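Local coordinates for ribosomal protein uL16 3-hydroxylase (Escherichia coli, PDB 4CCL) that catalyses the iron- and 2-oxoglutarate-dependent 3-hydroxylation of an arginine in ribosomal protein uL16, at residues I134-R140 with L192-Y198; E76-L82 with S114-G120. All blocks are in the same frame, centred on the assembly; numbering follows the deposited sequence. Where two conformers were deposited one is given.

How the contacts relate
Both contacts are antiparallel pairings in one sheet, their centres about 10 Å apart. Contact 2, earlier in the chain, pairs strands 79-83 and 108-116; contact 1 then pairs 131-135 and 195-202 within the major sheet of the JmjC (cupin-type) double-stranded beta-helix, which strand 79-83 extends beyond 108-116. Across the sheet the order is 131-135, 195-202, 108-116, 79-83, so the inner strands are neighbours, with probable hydrogen bonds from A195 N to S116 O and N197 N to S114 O, both 2.9 Å. R140 of contact 1 and S114 of contact 2, inferred substrate-binding residues, hydrogen-bond one sulfate, probably from the crystallisation liquor, consistent with an anion-binding site where the pairings meet.

Contact 1 of 2, residues I134-R140 with L192-Y198; sequences IQGTGRR and LENAMNY. With SO4 (sulfate ion), chain L.
Residues 134-140 leave strand 131-135, turn through G136-G138 and re-enter a strand at R140, running antiparallel to 192-198, which leads into strand 195-202 of the JmjC double-stranded beta-helix. I134 and Y198 form a hydrogen-bonded pair (I134 N to Y198 O and Y198 N to I134 O, both 2.9 Å); Q135 and N197 form the next, non-hydrogen-bonded pair, CA atoms 5.0 Å apart. Beyond it the regular ladder ends: G136 N donates to M196 O (2.7 Å), M196 N to T137 O (3.1 Å) and L192 N to R139 O (2.8 Å). G138, at phi 86° and psi -164°, lays its CA 3.1 Å from N194 O, where a CB would clash. I134 (chi1 m, chi2 t) meets Y198 (m) CB to CB at 4.0 Å; the Y198 ring turns its edge to G136 CA (3.7 Å from CE1), and its hydroxyl bonds D33. On the other face, Q135 (t, p) accepts at OE1 from N197 ND2 (3.1 Å). R139 (m, t, m) curls to E193 (m), NE to OE1 and NH2 to OE2, each 2.7 Å, as a salt bridge in which the NH2 hydrogen bond is weak; E172 shares its charge, and L192 CB covers one guanidinium face. R140 (m, t, p) rests its CG 3.4 Å from A195 CB. Its NH1 donates to N197 OD1 (3.0 Å) and to sulfate O3 (2.7 Å); the neutral amide leaves the arginine charge to meet an anion, consistent with its inferred substrate-binding role.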
loop_
_atom_site.group_PDB
_atom_site.type_symbol
_atom_site.label_atom_id
_atom_site.label_comp_id
_atom_site.label_asym_id
_atom_site.label_seq_id
_atom_site.Cartn_x
_atom_site.Cartn_y
_atom_site.Cartn_z
ATOM N N ILE B 134 32.466 -1.511 17.547
ATOM C CA ILE B 134 33.790 -0.982 17.837
ATOM C C ILE B 134 33.973 -0.760 19.331
ATOM O O ILE B 134 33.204 -0.033 19.959
ATOM C CB ILE B 134 34.006 0.367 17.121
ATOM C CG1 ILE B 134 33.723 0.231 15.624
ATOM C CG2 ILE B 134 35.416 0.885 17.361
ATOM C CD1 ILE B 134 33.526 1.558 14.916
ATOM N N GLN B 135 34.999 -1.385 19.897
ATOM C CA GLN B 135 35.320 -1.184 21.301
ATOM C C GLN B 135 36.036 0.144 21.512
ATOM O O GLN B 135 37.050 0.424 20.872
ATOM C CB GLN B 135 36.173 -2.334 21.839
ATOM C CG GLN B 135 36.580 -2.173 23.301
ATOM C CD GLN B 135 35.400 -2.251 24.252
ATOM O OE1 GLN B 135 34.553 -3.137 24.135
ATOM N NE2 GLN B 135 35.335 -1.317 25.194
ATOM N N GLY B 136 35.488 0.955 22.411
ATOM C CA GLY B 136 36.086 2.212 22.824
ATOM C C GLY B 136 36.826 2.024 24.135
ATOM O O GLY B 136 37.412 0.967 24.372
ATOM N N THR B 137 36.819 3.056 24.975
ATOM C CA THR B 137 37.428 2.972 26.299
ATOM C C THR B 137 36.839 1.814 27.092
ATOM O O THR B 137 35.659 1.494 26.955
ATOM C CB THR B 137 37.181 4.248 27.128
ATOM O OG1 THR B 137 35.791 4.337 27.465
ATOM C CG2 THR B 137 37.597 5.487 26.359
ATOM N N GLY B 138 37.668 1.187 27.918
ATOM C CA GLY B 138 37.224 0.091 28.755
ATOM C C GLY B 138 37.271 -1.242 28.043
ATOM O O GLY B 138 37.936 -1.381 27.016
ATOM N N ARG B 139 36.576 -2.230 28.601
ATOM C CA ARG B 139 36.541 -3.568 28.018
ATOM C C ARG B 139 35.180 -4.234 28.181
ATOM O O ARG B 139 34.479 -4.012 29.171
ATOM C CB ARG B 139 37.622 -4.463 28.634
ATOM C CG ARG B 139 39.046 -4.088 28.256
ATOM C CD ARG B 139 40.054 -5.121 28.721
ATOM N NE ARG B 139 39.874 -5.483 30.121
ATOM C CZ ARG B 139 39.513 -6.692 30.537
ATOM N NH1 ARG B 139 39.301 -7.662 29.656
ATOM N NH2 ARG B 139 39.370 -6.932 31.834
ATOM N N ARG B 140 34.813 -5.052 27.201
ATOM C CA ARG B 140 33.590 -5.837 27.277
ATOM C C ARG B 140 33.850 -7.265 26.848
ATOM O O ARG B 140 34.733 -7.535 26.032
ATOM C CB ARG B 140 32.495 -5.247 26.389
ATOM C CG ARG B 140 32.217 -3.787 26.636
ATOM C CD ARG B 140 30.990 -3.321 25.886
ATOM N NE ARG B 140 29.759 -3.614 26.611
ATOM C CZ ARG B 140 28.550 -3.581 26.062
ATOM N NH1 ARG B 140 28.412 -3.284 24.776
ATOM N NH2 ARG B 140 27.478 -3.855 26.794
ATOM N N LEU B 192 33.123 -5.244 31.340
ATOM C CA LEU B 192 33.985 -5.681 32.426
ATOM C C LEU B 192 34.419 -4.418 33.162
ATOM O O LEU B 192 34.098 -4.236 34.338
ATOM C CB LEU B 192 35.179 -6.471 31.886
ATOM C CG LEU B 192 34.793 -7.740 31.118
ATOM C CD1 LEU B 192 36.016 -8.596 30.812
ATOM C CD2 LEU B 192 33.755 -8.540 31.890
ATOM N N GLU B 193 35.157 -3.559 32.465
ATOM C CA GLU B 193 35.413 -2.221 32.976
ATOM C C GLU B 193 34.375 -1.279 32.374
ATOM O O GLU B 193 33.529 -1.712 31.592
ATOM C CB GLU B 193 36.838 -1.765 32.654
ATOM C CG GLU B 193 37.922 -2.484 33.454
ATOM C CD GLU B 193 38.569 -3.619 32.683
ATOM O OE1 GLU B 193 39.315 -3.333 31.721
ATOM O OE2 GLU B 193 38.333 -4.794 33.036
ATOM N N ASN B 194 34.410 -0.004 32.753
ATOM C CA ASN B 194 33.477 0.977 32.204
ATOM C C ASN B 194 33.717 1.091 30.708
ATOM O O ASN B 194 34.833 1.363 30.274
ATOM C CB ASN B 194 33.687 2.343 32.855
ATOM C CG ASN B 194 32.792 2.568 34.058
ATOM O OD1 ASN B 194 32.055 1.680 34.482
ATOM N ND2 ASN B 194 32.857 3.772 34.618
ATOM N N ALA B 195 32.668 0.914 29.912
ATOM C CA ALA B 195 32.868 0.685 28.488
ATOM C C ALA B 195 32.042 1.554 27.543
ATOM O O ALA B 195 30.899 1.913 27.829
ATOM C CB ALA B 195 32.649 -0.772 28.175
HETATM N N MSE B 196 32.654 1.875 26.406
HETATM C CA MSE B 196 31.991 2.577 25.317
HETATM C C MSE B 196 32.039 1.726 24.051
HETATM O O MSE B 196 33.107 1.278 23.629
HETATM C CB MSE B 196 32.659 3.932 25.069
HETATM C CG MSE B 196 32.401 4.951 26.166
HETATM SE SE MSE B 196 30.712 5.897 25.919
HETATM C CE MSE B 196 31.383 7.422 24.912
ATOM N N ASN B 197 30.873 1.491 23.458
ATOM C CA ASN B 197 30.783 0.721 22.224
ATOM C C ASN B 197 30.129 1.524 21.111
ATOM O O ASN B 197 29.140 2.229 21.335
ATOM C CB ASN B 197 30.018 -0.585 22.449
ATOM C CG ASN B 197 30.926 -1.734 22.844
ATOM O OD1 ASN B 197 30.574 -2.902 22.676
ATOM N ND2 ASN B 197 32.103 -1.409 23.367
ATOM N N TYR B 198 30.688 1.410 19.911
ATOM C CA TYR B 198 30.184 2.156 18.773
ATOM C C TYR B 198 29.722 1.189 17.703
ATOM O O TYR B 198 30.530 0.550 17.035
ATOM C CB TYR B 198 31.282 3.059 18.211
ATOM C CG TYR B 198 31.928 3.937 19.252
ATOM C CD1 TYR B 198 32.936 3.443 20.075
ATOM C CD2 TYR B 198 31.526 5.253 19.424
ATOM C CE1 TYR B 198 33.526 4.234 21.034
ATOM C CE2 TYR B 198 32.114 6.057 20.382
ATOM C CZ TYR B 198 33.113 5.539 21.184
ATOM O OH TYR B 198 33.701 6.328 22.141
HETATM S S SO4 L . 25.439 -2.751 22.768
HETATM O O1 SO4 L . 26.519 -1.906 22.266
HETATM O O2 SO4 L . 24.756 -3.399 21.652
HETATM O O3 SO4 L . 25.987 -3.782 23.643
HETATM O O4 SO4 L . 24.498 -1.918 23.510
#

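Contact 2 of 2, residues E76-L82 with S114-G120; sequences ETNWSLL and SFSVPGG. With SO4 (sulfate ion), chain L.
Strand 79-82 extends the major sheet of the JmjC double-stranded beta-helix by pairing antiparallel with 114-116, the end of its strand 108-116; the axes are 4.6 Å apart at closest approach and 164° between directions. L81 and F115 form the hydrogen-bonded pair (L81 N to F115 O and F115 N to L81 O, both 2.9 Å), between the non-hydrogen-bonded pairs S80-S116 and L82-S114. A type II turn, V117 to G120, then turns the chain back against 77-79: G120 N bonds V117 O (2.7 Å), while P118 O accepts from N78 N and T77 OG1, both 2.9 Å. G119 takes the positive phi of the turn (86°), and a CB there would clash with N78 OD1. W79 (chi1 p, chi2 -93°) lays its five-membered ring over V117 (m), CG2 3.5 Å from the centroid in a CH-pi contact, and its CH2 lies 3.9 Å from F115 CE2. On the face of S80 and L82, S114 (p), inferred to bind substrate, donates from OG to sulfate O1 at 2.8 Å.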
loop_
_atom_site.group_PDB
_atom_site.type_symbol
_atom_site.label_atom_id
_atom_site.label_comp_id
_atom_site.label_asym_id
_atom_site.label_seq_id
_atom_site.Cartn_x
_atom_site.Cartn_y
_atom_site.Cartn_z
ATOM N N GLU B 76 26.537 1.360 40.415
ATOM C CA GLU B 76 27.900 1.150 39.953
ATOM C C GLU B 76 27.928 -0.028 38.997
ATOM O O GLU B 76 28.978 -0.374 38.457
ATOM C CB GLU B 76 28.829 0.857 41.131
ATOM C CG GLU B 76 28.715 1.831 42.287
ATOM C CD GLU B 76 29.637 1.470 43.438
ATOM O OE1 GLU B 76 30.513 0.598 43.252
ATOM O OE2 GLU B 76 29.483 2.060 44.528
ATOM N N THR B 77 26.767 -0.643 38.793
ATOM C CA THR B 77 26.712 -1.951 38.155
ATOM C C THR B 77 25.417 -2.218 37.370
ATOM O O THR B 77 24.389 -1.567 37.582
ATOM C CB THR B 77 26.926 -3.068 39.217
ATOM O OG1 THR B 77 27.726 -4.123 38.673
ATOM C CG2 THR B 77 25.602 -3.628 39.705
ATOM N N ASN B 78 25.502 -3.172 36.445
ATOM C CA ASN B 78 24.338 -3.758 35.779
ATOM C C ASN B 78 23.407 -2.833 34.985
ATOM O O ASN B 78 22.199 -3.071 34.938
ATOM C CB ASN B 78 23.517 -4.579 36.783
ATOM C CG ASN B 78 24.190 -5.882 37.161
ATOM O OD1 ASN B 78 25.093 -6.354 36.468
ATOM N ND2 ASN B 78 23.744 -6.480 38.259
ATOM N N TRP B 79 23.949 -1.795 34.355
ATOM C CA TRP B 79 23.124 -0.946 33.495
ATOM C C TRP B 79 23.874 -0.392 32.288
ATOM O O TRP B 79 25.105 -0.343 32.277
ATOM C CB TRP B 79 22.472 0.187 34.293
ATOM C CG TRP B 79 23.429 1.187 34.866
ATOM C CD1 TRP B 79 23.987 1.167 36.110
ATOM C CD2 TRP B 79 23.927 2.369 34.221
ATOM N NE1 TRP B 79 24.808 2.257 36.278
ATOM C CE2 TRP B 79 24.787 3.008 35.135
ATOM C CE3 TRP B 79 23.732 2.941 32.961
ATOM C CZ2 TRP B 79 25.451 4.195 34.827
ATOM C CZ3 TRP B 79 24.392 4.121 32.659
ATOM C CH2 TRP B 79 25.241 4.735 33.587
ATOM N N SER B 80 23.121 0.024 31.274
ATOM C CA SER B 80 23.719 0.610 30.081
ATOM C C SER B 80 22.839 1.675 29.430
ATOM O O SER B 80 21.613 1.544 29.368
ATOM C CB SER B 80 24.062 -0.482 29.066
ATOM O OG SER B 80 24.624 0.072 27.888
ATOM N N LEU B 81 23.489 2.721 28.932
ATOM C CA LEU B 81 22.824 3.797 28.211
ATOM C C LEU B 81 23.070 3.648 26.714
ATOM O O LEU B 81 24.216 3.611 26.267
ATOM C CB LEU B 81 23.336 5.157 28.692
ATOM C CG LEU B 81 22.907 6.375 27.869
ATOM C CD1 LEU B 81 21.389 6.512 27.845
ATOM C CD2 LEU B 81 23.560 7.643 28.404
ATOM N N LEU B 82 21.988 3.554 25.948
ATOM C CA LEU B 82 22.071 3.430 24.497
ATOM C C LEU B 82 21.524 4.664 23.790
ATOM O O LEU B 82 20.385 5.065 24.019
ATOM C CB LEU B 82 21.315 2.189 24.017
ATOM C CG LEU B 82 21.912 0.816 24.334
ATOM C CD1 LEU B 82 21.440 0.297 25.685
ATOM C CD2 LEU B 82 21.584 -0.174 23.228
ATOM N N SER B 114 26.812 2.950 22.958
ATOM C CA SER B 114 26.377 2.487 24.270
ATOM C C SER B 114 27.469 2.673 25.319
ATOM O O SER B 114 28.632 2.350 25.079
ATOM C CB SER B 114 25.933 1.021 24.221
ATOM O OG SER B 114 27.037 0.150 24.045
ATOM N N PHE B 115 27.091 3.206 26.476
ATOM C CA PHE B 115 27.988 3.255 27.623
ATOM C C PHE B 115 27.487 2.294 28.685
ATOM O O PHE B 115 26.340 2.380 29.114
ATOM C CB PHE B 115 28.083 4.668 28.206
ATOM C CG PHE B 115 28.788 4.727 29.538
ATOM C CD1 PHE B 115 30.168 4.614 29.615
ATOM C CD2 PHE B 115 28.070 4.896 30.710
ATOM C CE1 PHE B 115 30.817 4.667 30.834
ATOM C CE2 PHE B 115 28.714 4.952 31.933
ATOM C CZ PHE B 115 30.089 4.837 31.995
ATOM N N SER B 116 28.348 1.379 29.114
ATOM C CA SER B 116 27.951 0.396 30.113
ATOM C C SER B 116 28.922 0.297 31.290
ATOM O O SER B 116 30.133 0.207 31.110
ATOM C CB SER B 116 27.758 -0.979 29.463
ATOM O OG SER B 116 28.875 -1.329 28.664
ATOM N N VAL B 117 28.370 0.317 32.498
ATOM C CA VAL B 117 29.124 0.030 33.711
ATOM C C VAL B 117 29.205 -1.495 33.816
ATOM O O VAL B 117 28.451 -2.182 33.129
ATOM C CB VAL B 117 28.411 0.624 34.935
ATOM C CG1 VAL B 117 28.312 2.133 34.803
ATOM C CG2 VAL B 117 27.037 0.007 35.086
ATOM N N PRO B 118 30.120 -2.032 34.649
ATOM C CA PRO B 118 30.303 -3.491 34.714
ATOM C C PRO B 118 29.008 -4.271 34.926
ATOM O O PRO B 118 28.205 -3.927 35.791
ATOM C CB PRO B 118 31.217 -3.666 35.926
ATOM C CG PRO B 118 32.031 -2.434 35.945
ATOM C CD PRO B 118 31.137 -1.327 35.452
ATOM N N GLY B 119 28.819 -5.317 34.128
ATOM C CA GLY B 119 27.588 -6.085 34.144
ATOM C C GLY B 119 26.525 -5.485 33.240
ATOM O O GLY B 119 25.545 -6.147 32.896
ATOM N N GLY B 120 26.726 -4.231 32.849
ATOM C CA GLY B 120 25.777 -3.528 32.006
ATOM C C GLY B 120 25.741 -4.070 30.592
ATOM O O GLY B 120 26.772 -4.440 30.029
HETATM S S SO4 L . 25.439 -2.751 22.768
HETATM O O1 SO4 L . 26.519 -1.906 22.266
HETATM O O2 SO4 L . 24.756 -3.399 21.652
HETATM O O3 SO4 L . 25.987 -3.782 23.643
HETATM O O4 SO4 L . 24.498 -1.918 23.510
#